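Long-range contacts in fibrillarin-like pre-rRNA processing protein (PDB 1NT2), which uses S-adenosylmethionine to methylate ribose 2'-hydroxyls of rRNA and tRNA at sites chosen by a guide RNA in box C/D particles: residues T14-S19 with F30-W36; G57-Y63 with V79-Y85; P117-S121 with A145-F150. One frame throughout, in Å; residues are numbered along the deposited sequence.

Contact 1: T14-S19 with F30-W36; sequences TLVTKS and FDGYREW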
loop_
_atom_site.group_PDB
_atom_site.type_symbol
_atom_site.label_atom_id
_atom_site.label_comp_id
_atom_site.label_asym_id
_atom_site.label_seq_id
_atom_site.Cartn_x
_atom_site.Cartn_y
_atom_site.Cartn_z
ATOM N N THR A 14 17.622 59.054 -7.014
ATOM C CA THR A 14 16.771 58.092 -6.334
ATOM C C THR A 14 15.328 58.274 -6.801
ATOM O O THR A 14 14.752 59.340 -6.620
ATOM C CB THR A 14 16.836 58.304 -4.795
ATOM O OG1 THR A 14 18.045 57.734 -4.281
ATOM C CG2 THR A 14 15.647 57.671 -4.103
ATOM N N LEU A 15 14.746 57.246 -7.409
ATOM C CA LEU A 15 13.362 57.335 -7.858
ATOM C C LEU A 15 12.528 57.435 -6.583
ATOM O O LEU A 15 12.780 56.704 -5.625
ATOM C CB LEU A 15 12.982 56.071 -8.640
ATOM C CG LEU A 15 11.652 56.051 -9.393
ATOM C CD1 LEU A 15 11.795 56.817 -10.690
ATOM C CD2 LEU A 15 11.238 54.616 -9.673
ATOM N N VAL A 16 11.564 58.353 -6.554
ATOM C CA VAL A 16 10.706 58.515 -5.371
ATOM C C VAL A 16 9.317 59.023 -5.725
ATOM O O VAL A 16 9.097 59.537 -6.824
ATOM C CB VAL A 16 11.291 59.518 -4.338
ATOM C CG1 VAL A 16 12.653 59.057 -3.864
ATOM C CG2 VAL A 16 11.352 60.913 -4.945
ATOM N N THR A 17 8.386 58.881 -4.784
ATOM C CA THR A 17 7.016 59.354 -4.982
ATOM C C THR A 17 6.636 60.366 -3.893
ATOM O O THR A 17 6.966 60.186 -2.712
ATOM C CB THR A 17 5.970 58.188 -4.977
ATOM O OG1 THR A 17 6.020 57.485 -3.726
ATOM C CG2 THR A 17 6.239 57.219 -6.120
ATOM N N LYS A 18 5.961 61.440 -4.306
ATOM C CA LYS A 18 5.527 62.480 -3.383
ATOM C C LYS A 18 4.554 61.869 -2.395
ATOM O O LYS A 18 3.433 61.516 -2.763
ATOM C CB LYS A 18 4.821 63.617 -4.141
ATOM C CG LYS A 18 3.988 64.553 -3.243
ATOM C CD LYS A 18 2.970 65.400 -4.022
ATOM C CE LYS A 18 3.634 66.444 -4.921
ATOM N NZ LYS A 18 2.639 67.301 -5.643
ATOM N N SER A 19 4.978 61.729 -1.146
ATOM C CA SER A 19 4.094 61.176 -0.129
ATOM C C SER A 19 4.308 61.852 1.208
ATOM O O SER A 19 5.216 62.665 1.373
ATOM C CB SER A 19 4.308 59.670 0.043
ATOM O OG SER A 19 3.458 59.163 1.063
ATOM N N PHE A 30 12.153 60.676 3.018
ATOM C CA PHE A 30 12.680 62.013 3.293
ATOM C C PHE A 30 11.711 63.115 2.853
ATOM O O PHE A 30 11.078 63.004 1.811
ATOM C CB PHE A 30 14.034 62.211 2.591
ATOM C CG PHE A 30 14.249 61.312 1.390
ATOM C CD1 PHE A 30 13.318 61.253 0.359
ATOM C CD2 PHE A 30 15.400 60.535 1.286
ATOM C CE1 PHE A 30 13.531 60.432 -0.756
ATOM C CE2 PHE A 30 15.622 59.712 0.177
ATOM C CZ PHE A 30 14.686 59.662 -0.845
ATOM N N ASP A 31 11.607 64.170 3.658
ATOM C CA ASP A 31 10.733 65.328 3.406
ATOM C C ASP A 31 9.694 65.268 2.266
ATOM O O ASP A 31 9.850 65.926 1.227
ATOM C CB ASP A 31 11.595 66.586 3.220
ATOM C CG ASP A 31 11.154 67.749 4.117
ATOM O OD1 ASP A 31 9.960 68.136 4.078
ATOM O OD2 ASP A 31 12.011 68.280 4.860
ATOM N N GLY A 32 8.631 64.494 2.466
ATOM C CA GLY A 32 7.581 64.402 1.461
ATOM C C GLY A 32 7.834 63.509 0.259
ATOM O O GLY A 32 7.208 63.671 -0.794
ATOM N N TYR A 33 8.745 62.557 0.411
ATOM C CA TYR A 33 9.079 61.636 -0.669
ATOM C C TYR A 33 9.515 60.287 -0.118
ATOM O O TYR A 33 10.136 60.204 0.943
ATOM C CB TYR A 33 10.202 62.217 -1.526
ATOM C CG TYR A 33 9.812 63.479 -2.231
ATOM C CD1 TYR A 33 9.255 63.436 -3.502
ATOM C CD2 TYR A 33 9.948 64.715 -1.605
ATOM C CE1 TYR A 33 8.840 64.591 -4.137
ATOM C CE2 TYR A 33 9.535 65.879 -2.225
ATOM C CZ TYR A 33 8.980 65.812 -3.493
ATOM O OH TYR A 33 8.552 66.958 -4.116
ATOM N N ARG A 34 9.173 59.230 -0.843
ATOM C CA ARG A 34 9.544 57.883 -0.449
ATOM C C ARG A 34 10.370 57.310 -1.595
ATOM O O ARG A 34 9.959 57.381 -2.756
ATOM C CB ARG A 34 8.284 57.031 -0.213
ATOM C CG ARG A 34 7.571 57.301 1.115
ATOM C CD ARG A 34 6.181 56.650 1.212
ATOM N NE ARG A 34 6.184 55.188 1.104
ATOM C CZ ARG A 34 6.146 54.513 -0.043
ATOM N NH1 ARG A 34 6.101 55.155 -1.204
ATOM N NH2 ARG A 34 6.137 53.189 -0.032
ATOM N N GLU A 35 11.546 56.776 -1.284
ATOM C CA GLU A 35 12.371 56.191 -2.330
ATOM C C GLU A 35 11.705 54.923 -2.828
ATOM O O GLU A 35 11.323 54.063 -2.039
ATOM C CB GLU A 35 13.766 55.821 -1.820
ATOM C CG GLU A 35 14.548 54.965 -2.833
ATOM C CD GLU A 35 15.740 54.212 -2.247
ATOM O OE1 GLU A 35 16.503 53.625 -3.051
ATOM O OE2 GLU A 35 15.918 54.194 -1.008
ATOM N N TRP A 36 11.572 54.802 -4.139
ATOM C CA TRP A 36 10.965 53.621 -4.732
ATOM C C TRP A 36 12.127 52.696 -5.085
ATOM O O TRP A 36 12.826 52.940 -6.070
ATOM C CB TRP A 36 10.219 54.016 -6.002
ATOM C CG TRP A 36 9.063 53.144 -6.348
ATOM C CD1 TRP A 36 8.786 51.902 -5.850
ATOM C CD2 TRP A 36 8.044 53.430 -7.307
ATOM N NE1 TRP A 36 7.656 51.398 -6.444
ATOM C CE2 TRP A 36 7.181 52.315 -7.344
ATOM C CE3 TRP A 36 7.778 54.523 -8.145
ATOM C CZ2 TRP A 36 6.067 52.261 -8.188
ATOM C CZ3 TRP A 36 6.671 54.469 -8.985
ATOM C CH2 TRP A 36 5.830 53.345 -9.001
#
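Strands 14-18 and 33-35 pair antiparallel in the N-terminal sheet of this fibrillarin, Val16 lying across from Glu35, Thr17 from Arg34 and Lys18 from Tyr33. Thr17 and Arg34 form the hydrogen-bonded pair: Thr17 N reaches Arg34 O and Arg34 N returns to Thr17 O, each at 3.0 Å. Beyond it Trp36 N donates to Leu15 O at 2.7 Å with a nearly straight N-H...O angle of 168°. At the other end Ser19 N donates to Gly32 O at 3.0 Å. Gly32 has positive phi (79°) at the turn that leads into strand 33-35.

Val16 and Tyr33 share one face, and the Phe30 ring reaches Val16 with its edge. The two methyls of Val16 divide the work: CG1 meets the Phe30 ring at CE1, 3.5 Å away, whereas CG2 approaches Tyr33 CD1 at 3.6 Å, the side chains crossing at about a right angle. The reverse face carries Thr17 and Arg34, whose side chains run side by side in the same direction. Thr17 OG1 takes the position between its backbone N and carbonyl carbon (chi1 59°), and this leaves CG2 to touch Trp36 CE3 at 3.7 Å. Leu15 CD2 touches the same indole carbon at 3.8 Å.

The polar ends converge on Asp77 of helix 70-78, which forms a salt bridge with Arg34 NH1 and accepts hydrogen bonds from Thr17 and Ser19, thereby tying the sheet to that helix; Ser19 OG also accepts Tyr21 N. Trp36 stacks on His74 of the same helix and also packs against Leu43, Ala44 and Ile47 of helix 42-48, while strand 8-11 flanks strand 14-18 through Tyr9, Leu10 and Leu11.

Contact 2: G57-Y63 with V79-Y85; sequences GDERVLY and VDEGIIY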
loop_
_atom_site.group_PDB
_atom_site.type_symbol
_atom_site.label_atom_id
_atom_site.label_comp_id
_atom_site.label_asym_id
_atom_site.label_seq_id
_atom_site.Cartn_x
_atom_site.Cartn_y
_atom_site.Cartn_z
ATOM N N GLY A 57 -4.580 61.711 -10.747
ATOM C CA GLY A 57 -4.776 61.091 -9.450
ATOM C C GLY A 57 -6.148 60.459 -9.294
ATOM O O GLY A 57 -6.305 59.503 -8.538
ATOM N N ASP A 58 -7.139 60.996 -10.009
ATOM C CA ASP A 58 -8.521 60.498 -9.961
ATOM C C ASP A 58 -8.636 59.199 -10.766
ATOM O O ASP A 58 -9.386 59.143 -11.739
ATOM C CB ASP A 58 -9.521 61.521 -10.563
ATOM C CG ASP A 58 -9.177 62.992 -10.245
ATOM O OD1 ASP A 58 -8.518 63.659 -11.077
ATOM O OD2 ASP A 58 -9.573 63.493 -9.171
ATOM N N GLU A 59 -7.907 58.160 -10.370
ATOM C CA GLU A 59 -7.956 56.898 -11.100
ATOM C C GLU A 59 -8.498 55.721 -10.273
ATOM O O GLU A 59 -8.355 55.681 -9.046
ATOM C CB GLU A 59 -6.563 56.557 -11.615
ATOM C CG GLU A 59 -6.511 56.166 -13.079
ATOM C CD GLU A 59 -6.027 57.297 -13.972
ATOM O OE1 GLU A 59 -5.559 58.316 -13.432
ATOM O OE2 GLU A 59 -6.100 57.170 -15.214
ATOM N N ARG A 60 -9.129 54.768 -10.962
ATOM C CA ARG A 60 -9.693 53.571 -10.330
ATOM C C ARG A 60 -8.811 52.389 -10.680
ATOM O O ARG A 60 -8.909 51.840 -11.784
ATOM C CB ARG A 60 -11.118 53.293 -10.831
ATOM C CG ARG A 60 -12.219 53.774 -9.895
ATOM C CD ARG A 60 -12.177 55.281 -9.744
ATOM N NE ARG A 60 -12.789 55.739 -8.500
ATOM C CZ ARG A 60 -12.567 56.939 -7.969
ATOM N NH1 ARG A 60 -11.748 57.784 -8.588
ATOM N NH2 ARG A 60 -13.147 57.292 -6.823
ATOM N N VAL A 61 -7.974 51.980 -9.728
ATOM C CA VAL A 61 -7.042 50.878 -9.950
ATOM C C VAL A 61 -7.365 49.500 -9.364
ATOM O O VAL A 61 -7.781 49.357 -8.206
ATOM C CB VAL A 61 -5.642 51.262 -9.460
ATOM C CG1 VAL A 61 -4.620 50.292 -10.011
ATOM C CG2 VAL A 61 -5.327 52.674 -9.876
ATOM N N LEU A 62 -7.149 48.489 -10.200
ATOM C CA LEU A 62 -7.343 47.097 -9.825
ATOM C C LEU A 62 -5.960 46.479 -9.904
ATOM O O LEU A 62 -5.389 46.352 -10.996
ATOM C CB LEU A 62 -8.261 46.371 -10.813
ATOM C CG LEU A 62 -8.382 44.865 -10.547
ATOM C CD1 LEU A 62 -9.135 44.664 -9.250
ATOM C CD2 LEU A 62 -9.071 44.160 -11.707
ATOM N N TYR A 63 -5.427 46.103 -8.746
ATOM C CA TYR A 63 -4.100 45.504 -8.660
ATOM C C TYR A 63 -4.233 44.002 -8.392
ATOM O O TYR A 63 -4.793 43.584 -7.374
ATOM C CB TYR A 63 -3.313 46.205 -7.538
ATOM C CG TYR A 63 -1.829 45.895 -7.463
ATOM C CD1 TYR A 63 -1.376 44.604 -7.194
ATOM C CD2 TYR A 63 -0.874 46.905 -7.597
ATOM C CE1 TYR A 63 -0.017 44.322 -7.060
ATOM C CE2 TYR A 63 0.496 46.630 -7.457
ATOM C CZ TYR A 63 0.911 45.333 -7.190
ATOM O OH TYR A 63 2.245 45.021 -7.059
ATOM N N VAL A 79 -1.775 57.498 -7.429
ATOM C CA VAL A 79 -3.220 57.701 -7.511
ATOM C C VAL A 79 -3.736 58.107 -6.121
ATOM O O VAL A 79 -4.413 57.336 -5.451
ATOM C CB VAL A 79 -3.921 56.397 -7.983
ATOM C CG1 VAL A 79 -5.425 56.562 -7.963
ATOM C CG2 VAL A 79 -3.458 56.050 -9.387
ATOM N N ASP A 80 -3.399 59.319 -5.689
ATOM C CA ASP A 80 -3.811 59.813 -4.372
ATOM C C ASP A 80 -5.257 60.291 -4.328
ATOM O O ASP A 80 -5.830 60.475 -3.247
ATOM C CB ASP A 80 -2.896 60.959 -3.935
ATOM C CG ASP A 80 -2.803 62.062 -4.974
ATOM O OD1 ASP A 80 -2.393 61.768 -6.120
ATOM O OD2 ASP A 80 -3.135 63.220 -4.638
ATOM N N GLU A 81 -5.831 60.499 -5.509
ATOM C CA GLU A 81 -7.206 60.964 -5.641
ATOM C C GLU A 81 -8.012 59.892 -6.374
ATOM O O GLU A 81 -8.954 60.193 -7.115
ATOM C CB GLU A 81 -7.241 62.280 -6.438
ATOM C CG GLU A 81 -6.242 63.352 -5.965
ATOM C CD GLU A 81 -6.855 64.388 -5.032
ATOM O OE1 GLU A 81 -7.796 65.086 -5.466
ATOM O OE2 GLU A 81 -6.392 64.510 -3.874
ATOM N N GLY A 82 -7.612 58.639 -6.170
ATOM C CA GLY A 82 -8.292 57.517 -6.795
ATOM C C GLY A 82 -8.485 56.422 -5.763
ATOM O O GLY A 82 -8.414 56.693 -4.561
ATOM N N ILE A 83 -8.733 55.193 -6.215
ATOM C CA ILE A 83 -8.920 54.080 -5.286
ATOM C C ILE A 83 -8.270 52.799 -5.822
ATOM O O ILE A 83 -8.326 52.516 -7.020
ATOM C CB ILE A 83 -10.431 53.852 -4.980
ATOM C CG1 ILE A 83 -10.591 53.378 -3.540
ATOM C CG2 ILE A 83 -11.034 52.829 -5.929
ATOM C CD1 ILE A 83 -9.968 54.322 -2.544
ATOM N N ILE A 84 -7.651 52.032 -4.927
ATOM C CA ILE A 84 -6.962 50.804 -5.303
ATOM C C ILE A 84 -7.581 49.534 -4.735
ATOM O O ILE A 84 -7.623 49.363 -3.517
ATOM C CB ILE A 84 -5.505 50.841 -4.826
ATOM C CG1 ILE A 84 -4.780 52.024 -5.464
ATOM C CG2 ILE A 84 -4.812 49.529 -5.167
ATOM C CD1 ILE A 84 -3.350 52.192 -4.987
ATOM N N TYR A 85 -8.046 48.641 -5.609
ATOM C CA TYR A 85 -8.629 47.368 -5.163
ATOM C C TYR A 85 -7.530 46.313 -5.247
ATOM O O TYR A 85 -7.406 45.619 -6.253
ATOM C CB TYR A 85 -9.806 46.935 -6.058
ATOM C CG TYR A 85 -11.006 47.871 -6.087
ATOM C CD1 TYR A 85 -11.141 48.833 -7.084
ATOM C CD2 TYR A 85 -12.019 47.774 -5.134
ATOM C CE1 TYR A 85 -12.254 49.671 -7.133
ATOM C CE2 TYR A 85 -13.132 48.608 -5.175
ATOM C CZ TYR A 85 -13.242 49.553 -6.179
ATOM O OH TYR A 85 -14.346 50.377 -6.239
#
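Strands 60-63 and 83-85 run parallel, 4.7 Å apart at closest approach and inclined by 23°, with Arg60 beside Ile83, Val61 beside Ile84 and Leu62 beside Tyr85. Val61 is held through both its N and its O by strand 83-85: its N donates to Ile83 O at 2.8 Å, and its O accepts Tyr85 N at 2.7 Å in a nearly linear bond (172°). Ile83 N to Glu59 O at 2.9 Å extends the pairing backwards, and Tyr63 N to Tyr85 O, longer at 3.2 Å, carries it forwards.

On the face of Val61 and Ile84, a chi1 of -165° leaves Val61 CG2 anti to the carbonyl carbon, which turns it to Val79 CG2 at 3.9 Å, while Val61 CB faces Ile84 CG1. On the opposite face, that of Arg60, Leu62, Ile83 and Tyr85, Leu62 CD1 packs against Tyr85 CB at 4.0 Å, the two side chains crossing almost perpendicularly. Tyr85 OH turns to Glu125, and Arg60 NE is hydrogen-bonded to Tyr51 OH of the partner conserved hypothetical protein chain.

These strands open and close the beta-alpha-beta unit around helix 70-78, in the Rossmann-like methyltransferase fold. Main-chain bonds thus fix the pairing through Val61 and up to Tyr63, whose side chain touches the bound S-adenosylmethionine.

Contact 3: P117-S121 with A145-F150; sequences PWKYS and ANAEFF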
loop_
_atom_site.group_PDB
_atom_site.type_symbol
_atom_site.label_atom_id
_atom_site.label_comp_id
_atom_site.label_asym_id
_atom_site.label_seq_id
_atom_site.Cartn_x
_atom_site.Cartn_y
_atom_site.Cartn_z
ATOM N N PRO A 117 -12.376 36.262 -11.128
ATOM C CA PRO A 117 -12.933 37.593 -10.853
ATOM C C PRO A 117 -14.424 37.621 -10.523
ATOM O O PRO A 117 -14.870 38.419 -9.698
ATOM C CB PRO A 117 -12.601 38.373 -12.131
ATOM C CG PRO A 117 -12.678 37.326 -13.181
ATOM C CD PRO A 117 -11.936 36.177 -12.538
ATOM N N TRP A 118 -15.194 36.757 -11.171
ATOM C CA TRP A 118 -16.627 36.711 -10.933
ATOM C C TRP A 118 -16.932 36.545 -9.451
ATOM O O TRP A 118 -17.989 36.953 -8.969
ATOM C CB TRP A 118 -17.255 35.578 -11.747
ATOM C CG TRP A 118 -16.550 34.275 -11.634
ATOM C CD1 TRP A 118 -16.708 33.331 -10.656
ATOM C CD2 TRP A 118 -15.565 33.763 -12.535
ATOM N NE1 TRP A 118 -15.880 32.253 -10.899
ATOM C CE2 TRP A 118 -15.169 32.494 -12.047
ATOM C CE3 TRP A 118 -14.976 34.251 -13.711
ATOM C CZ2 TRP A 118 -14.208 31.707 -12.697
ATOM C CZ3 TRP A 118 -14.021 33.470 -14.355
ATOM C CH2 TRP A 118 -13.647 32.211 -13.847
ATOM N N LYS A 119 -15.989 35.955 -8.732
ATOM C CA LYS A 119 -16.141 35.728 -7.311
ATOM C C LYS A 119 -16.242 37.039 -6.534
ATOM O O LYS A 119 -16.944 37.120 -5.532
ATOM C CB LYS A 119 -14.952 34.928 -6.802
ATOM C CG LYS A 119 -15.311 33.836 -5.838
ATOM C CD LYS A 119 -15.999 32.710 -6.564
ATOM C CE LYS A 119 -16.138 31.503 -5.655
ATOM N NZ LYS A 119 -14.829 30.993 -5.170
ATOM N N TYR A 120 -15.529 38.063 -6.986
ATOM C CA TYR A 120 -15.556 39.362 -6.313
ATOM C C TYR A 120 -16.096 40.458 -7.252
ATOM O O TYR A 120 -16.011 41.659 -6.965
ATOM C CB TYR A 120 -14.145 39.714 -5.788
ATOM C CG TYR A 120 -13.045 39.701 -6.835
ATOM C CD1 TYR A 120 -12.995 40.672 -7.836
ATOM C CD2 TYR A 120 -12.082 38.695 -6.854
ATOM C CE1 TYR A 120 -12.020 40.637 -8.831
ATOM C CE2 TYR A 120 -11.103 38.655 -7.847
ATOM C CZ TYR A 120 -11.079 39.629 -8.831
ATOM O OH TYR A 120 -10.119 39.601 -9.816
ATOM N N SER A 121 -16.673 40.014 -8.368
ATOM C CA SER A 121 -17.235 40.891 -9.391
ATOM C C SER A 121 -18.243 41.895 -8.861
ATOM O O SER A 121 -18.546 42.881 -9.529
ATOM C CB SER A 121 -17.921 40.067 -10.478
ATOM O OG SER A 121 -19.304 39.932 -10.199
ATOM N N ALA A 145 -9.523 37.595 -18.285
ATOM C CA ALA A 145 -10.821 37.518 -17.627
ATOM C C ALA A 145 -11.010 38.690 -16.685
ATOM O O ALA A 145 -12.107 39.224 -16.582
ATOM C CB ALA A 145 -10.959 36.209 -16.867
ATOM N N ASN A 146 -9.949 39.104 -16.003
ATOM C CA ASN A 146 -10.078 40.233 -15.092
ATOM C C ASN A 146 -10.393 41.510 -15.870
ATOM O O ASN A 146 -11.054 42.415 -15.360
ATOM C CB ASN A 146 -8.804 40.405 -14.258
ATOM C CG ASN A 146 -9.070 40.283 -12.755
ATOM O OD1 ASN A 146 -9.105 41.279 -12.023
ATOM N ND2 ASN A 146 -9.274 39.054 -12.297
ATOM N N ALA A 147 -9.934 41.570 -17.116
ATOM C CA ALA A 147 -10.180 42.729 -17.975
ATOM C C ALA A 147 -11.648 42.773 -18.415
ATOM O O ALA A 147 -12.299 43.818 -18.352
ATOM C CB ALA A 147 -9.259 42.673 -19.204
ATOM N N GLU A 148 -12.154 41.628 -18.864
ATOM C CA GLU A 148 -13.533 41.524 -19.308
ATOM C C GLU A 148 -14.421 42.143 -18.244
ATOM O O GLU A 148 -15.111 43.139 -18.477
ATOM C CB GLU A 148 -13.922 40.060 -19.481
ATOM C CG GLU A 148 -15.108 39.835 -20.412
ATOM C CD GLU A 148 -14.677 39.557 -21.855
ATOM O OE1 GLU A 148 -15.564 39.453 -22.740
ATOM O OE2 GLU A 148 -13.451 39.433 -22.097
ATOM N N PHE A 149 -14.381 41.546 -17.063
ATOM C CA PHE A 149 -15.181 42.005 -15.940
ATOM C C PHE A 149 -15.110 43.477 -15.568
ATOM O O PHE A 149 -16.148 44.114 -15.420
ATOM C CB PHE A 149 -14.866 41.183 -14.686
ATOM C CG PHE A 149 -15.669 39.926 -14.577
ATOM C CD1 PHE A 149 -15.463 38.870 -15.467
ATOM C CD2 PHE A 149 -16.648 39.795 -13.598
ATOM C CE1 PHE A 149 -16.220 37.697 -15.385
ATOM C CE2 PHE A 149 -17.412 38.630 -13.507
ATOM C CZ PHE A 149 -17.196 37.578 -14.403
ATOM N N PHE A 150 -13.909 44.033 -15.436
ATOM C CA PHE A 150 -13.812 45.416 -14.982
ATOM C C PHE A 150 -13.096 46.477 -15.830
ATOM O O PHE A 150 -13.370 47.672 -15.693
ATOM C CB PHE A 150 -13.220 45.393 -13.568
ATOM C CG PHE A 150 -13.699 44.230 -12.733
ATOM C CD1 PHE A 150 -15.028 44.122 -12.365
ATOM C CD2 PHE A 150 -12.829 43.220 -12.361
ATOM C CE1 PHE A 150 -15.479 43.023 -11.643
ATOM C CE2 PHE A 150 -13.273 42.115 -11.636
ATOM C CZ PHE A 150 -14.595 42.017 -11.281
#
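Phe149 points from helix 139-150 into the short 3-10 turn 117-119, joining that helix to the loop between strands 107-110 and 127-132 of the Rossmann-like methyltransferase fold. One face of its ring receives Pro117 CG, 4.2 Å from the centroid and 22° off the ring normal, a CH-pi contact in which the two side chains cross at about a right angle. Trp118 N lies over a face of the same ring, offset toward the rim, while the Trp118 side chain crosses Phe149 obliquely, with Phe149 CE1 at the edge of the indole. Ser121 CB comes instead to the ring edge near CD2, so that segment 117-121 meets Phe149 both over a face and at the rim.

The Phe150 ring presents its edge to Ser121 CA. The rings of Tyr120 and Phe150 meet rim to rim, neither overlying the other: their planes differ by 29° and their centroids are 5.8 Å apart. Pro117 CB also approaches Phe150 CE2, at 3.8 Å, and thus this proline bridges the two phenylalanines.

Leu62 and Leu64 of strand 60-64 pack on Asn146. Pro31 of the conserved hypothetical protein chain meets Trp118 and its Pro33 meets Phe149, which places this junction at the interface between the two proteins.

Tyr120 and Asn146 supply the polar link. Ring and amide planes stand 51° apart, and Asn146 ND2 donates to Tyr120 OH at 2.7 Å, with the hydroxyl oxygen close to the amide plane.

Overall arrangement
The contacts follow one another along the chain without interleaving. Contact 1 lies in the N-terminal antiparallel sheet, its centre about 19 Å from that of contact 2, and their nearest atoms remain about 6 Å apart; helix 70-78 lies against both. Contacts 2 and 3 do touch, Leu62 CD2 packing 3.9 Å from Phe150 CD2, although their centres are about 17 Å apart. Contacts 1 and 3 occupy opposite sides of the chain's centre, about 33 Å apart between centres. Measured to the bound S-adenosylmethionine, the side chain of Tyr63 is nearest at about 4 Å, that of Tyr120 about 7 Å and that of Trp36 about 8 Å.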